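PDB 1XP4: D-alanyl-D-alanine carboxypeptidase from Streptococcus pneumoniae R6, which probably trims the terminal D-alanine from cell-wall peptide precursors as a serine-type carboxypeptidase, helping to regulate peptidoglycan synthesis. Local coordinates for residues 359-363 against 364-368. Sequence-based numbering, arbitrary orientation.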
ATOM      1  N   GLN A 359     -13.414  10.926  -4.475  1.00 14.75           N
ATOM      2  CA  GLN A 359     -14.485   9.967  -4.221  1.00 16.19           C
ATOM      3  C   GLN A 359     -14.578   9.754  -2.708  1.00 16.08           C
ATOM      4  O   GLN A 359     -15.301   8.883  -2.231  1.00 13.97           O
ATOM      5  CB  GLN A 359     -14.194   8.641  -4.925  1.00 14.91           C
ATOM      6  CG  GLN A 359     -13.750   8.822  -6.357  1.00 19.09           C
ATOM      7  CD  GLN A 359     -13.778   7.536  -7.146  1.00 21.90           C
ATOM      8  OE1 GLN A 359     -14.847   7.045  -7.509  1.00 23.01           O
ATOM      9  NE2 GLN A 359     -12.603   6.975  -7.415  1.00 22.52           N
ATOM     10  N   GLY A 360     -13.828  10.569  -1.967  1.00 18.21           N
ATOM     11  CA  GLY A 360     -13.823  10.497  -0.517  1.00 18.08           C
ATOM     12  C   GLY A 360     -12.877   9.458   0.054  1.00 19.34           C
ATOM     13  O   GLY A 360     -11.869   9.793   0.684  1.00 17.48           O
ATOM     14  N   TYR A 361     -13.213   8.190  -0.169  1.00 18.72           N
ATOM     15  CA  TYR A 361     -12.423   7.074   0.326  1.00 17.86           C
ATOM     16  C   TYR A 361     -12.146   6.046  -0.769  1.00 20.53           C
ATOM     17  O   TYR A 361     -12.940   5.895  -1.700  1.00 23.29           O
ATOM     18  CB  TYR A 361     -13.165   6.393   1.479  1.00 16.13           C
ATOM     19  CG  TYR A 361     -13.234   7.208   2.749  1.00 14.05           C
ATOM     20  CD1 TYR A 361     -14.015   8.357   2.827  1.00 13.08           C
ATOM     21  CD2 TYR A 361     -12.480   6.845   3.862  1.00 13.88           C
ATOM     22  CE1 TYR A 361     -14.038   9.131   3.987  1.00 17.58           C
ATOM     23  CE2 TYR A 361     -12.493   7.602   5.021  1.00 17.24           C
ATOM     24  CZ  TYR A 361     -13.269   8.745   5.080  1.00 18.74           C
ATOM     25  OH  TYR A 361     -13.249   9.507   6.226  1.00 18.35           O
ATOM     26  N   ILE A 362     -11.018   5.343  -0.660  1.00 20.57           N
ATOM     27  CA  ILE A 362     -10.673   4.310  -1.635  1.00 19.79           C
ATOM     28  C   ILE A 362     -11.257   2.972  -1.182  1.00 20.31           C
ATOM     29  O   ILE A 362     -10.894   1.912  -1.688  1.00 21.94           O
ATOM     30  CB  ILE A 362      -9.139   4.141  -1.795  1.00 19.51           C
ATOM     31  CG1 ILE A 362      -8.502   3.790  -0.448  1.00 16.73           C
ATOM     32  CG2 ILE A 362      -8.537   5.402  -2.387  1.00 16.70           C
ATOM     33  CD1 ILE A 362      -7.086   3.249  -0.569  1.00 14.45           C
ATOM     34  N   THR A 363     -12.161   3.036  -0.214  1.00 22.42           N
ATOM     35  CA  THR A 363     -12.822   1.856   0.327  1.00 25.37           C
ATOM     36  C   THR A 363     -14.287   2.221   0.555  1.00 27.15           C
ATOM     37  O   THR A 363     -14.597   3.369   0.859  1.00 29.64           O
ATOM     38  CB  THR A 363     -12.157   1.418   1.662  1.00 24.29           C
ATOM     39  OG1 THR A 363     -12.853   0.294   2.206  1.00 26.30           O
ATOM     40  CG2 THR A 363     -12.173   2.545   2.668  1.00 24.52           C
ATOM     41  N   THR A 364     -15.194   1.264   0.398  1.00 28.24           N
ATOM     42  CA  THR A 364     -16.610   1.556   0.587  1.00 30.79           C
ATOM     43  C   THR A 364     -16.928   1.729   2.059  1.00 33.13           C
ATOM     44  O   THR A 364     -18.049   2.087   2.418  1.00 33.21           O
ATOM     45  CB  THR A 364     -17.500   0.431   0.069  1.00 29.56           C
ATOM     46  OG1 THR A 364     -17.573  -0.605   1.054  1.00 32.09           O
ATOM     47  CG2 THR A 364     -16.933  -0.145  -1.208  1.00 32.31           C
ATOM     48  N   GLU A 365     -15.942   1.464   2.910  1.00 35.89           N
ATOM     49  CA  GLU A 365     -16.136   1.583   4.342  1.00 38.16           C
ATOM     50  C   GLU A 365     -15.641   2.897   4.878  1.00 38.68           C
ATOM     51  O   GLU A 365     -14.566   3.371   4.513  1.00 38.11           O
ATOM     52  CB  GLU A 365     -15.408   0.477   5.085  1.00 43.57           C
ATOM     53  CG  GLU A 365     -15.737  -0.916   4.617  1.00 53.21           C
ATOM     54  CD  GLU A 365     -15.219  -1.960   5.577  1.00 57.69           C
ATOM     55  OE1 GLU A 365     -15.828  -2.104   6.664  1.00 60.28           O
ATOM     56  OE2 GLU A 365     -14.203  -2.620   5.249  1.00 59.93           O
ATOM     57  N   ARG A 366     -16.443   3.484   5.752  1.00 39.41           N
ATOM     58  CA  ARG A 366     -16.084   4.730   6.392  1.00 39.48           C
ATOM     59  C   ARG A 366     -15.588   4.312   7.770  1.00 37.00           C
ATOM     60  O   ARG A 366     -16.092   3.348   8.348  1.00 34.82           O
ATOM     61  CB  ARG A 366     -17.297   5.657   6.436  1.00 41.84           C
ATOM     62  CG  ARG A 366     -17.432   6.511   5.159  1.00 48.51           C
ATOM     63  CD  ARG A 366     -17.083   5.716   3.888  1.00 50.74           C
ATOM     64  NE  ARG A 366     -17.296   6.475   2.655  1.00 53.95           N
ATOM     65  CZ  ARG A 366     -17.077   5.991   1.432  1.00 55.66           C
ATOM     66  NH1 ARG A 366     -16.635   4.750   1.275  1.00 56.40           N
ATOM     67  NH2 ARG A 366     -17.310   6.742   0.363  1.00 54.83           N
ATOM     68  N   PRO A 367     -14.579   5.017   8.304  1.00 36.74           N
ATOM     69  CA  PRO A 367     -13.990   4.714   9.614  1.00 36.60           C
ATOM     70  C   PRO A 367     -14.911   4.503  10.809  1.00 37.33           C
ATOM     71  O   PRO A 367     -15.742   5.351  11.149  1.00 37.83           O
ATOM     72  CB  PRO A 367     -13.015   5.867   9.834  1.00 35.35           C
ATOM     73  CG  PRO A 367     -13.640   6.991   9.076  1.00 34.96           C
ATOM     74  CD  PRO A 367     -14.076   6.308   7.802  1.00 36.54           C
ATOM     75  N   SER A 368     -14.741   3.348  11.439  1.00 37.44           N
ATOM     76  CA  SER A 368     -15.495   2.976  12.622  1.00 38.30           C
ATOM     77  C   SER A 368     -14.462   2.354  13.552  1.00 37.74           C
ATOM     78  O   SER A 368     -13.681   1.494  13.146  1.00 39.43           O
ATOM     79  CB  SER A 368     -16.589   1.956  12.283  1.00 39.46           C
ATOM     80  OG  SER A 368     -16.066   0.648  12.142  1.00 41.36           O
TER
HETATM   81  O   HOH W   1     -11.366  -1.358   4.824  1.00 16.47           O
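Thr363 and Glu365 meet where the backbone, extended at Thr363, bends at Thr364 and runs out extended again through Arg366, so that Tyr361 lies beside residues four to six places further along. The bend has the form of an ST turn, closed by a weak bond. With OG1 of Thr363 swung opposite the backbone N (chi1 178°), that oxygen lies beside the carbonyl carbon and receives the amide N of Glu365 at 3.4 Å; the approach is nearly straight, but the bond is long. A water extends this link, donating to OE2 of Glu365 at 3.1 Å and making a weak, 3.4 Å bond with OG1 of Thr363.

Within the turn, Arg366 and Pro367 both pack on the Tyr361 ring, which also touches Leu356 and Lys26 outside it. Arg366, kinked at chi2 (39°), brings its CD over one ring face, displaced toward the rim, and its NE reaches within 3.8 Å of Tyr361 CD1. Guanidinium and ring planes are 27° apart, and Tyr361 CB lies over a face of the guanidinium. CD of Pro367 approaches CE2 of Tyr361 at 3.5 Å, the two side chains crossing at about a right angle. The Tyr361 hydroxyl hydrogen-bonds to OD2 of Asp353, which ties down the far end of the ring.

The loop bridges the two domains of the protein: Gly360 and Ile362 make backbone hydrogen bonds to Ile27 and Gly25 at the edge of the catalytic domain's five-stranded sheet, whereas Pro367 pairs with Tyr351 beyond strand 345-350. Chemically, the contact combines a buried aromatic, tied at its hydroxyl and packed against proline and the arginine side chain, with a more exposed turn, closed by a weak amide-to-hydroxyl bond and joined to the Glu365 carboxylate through water.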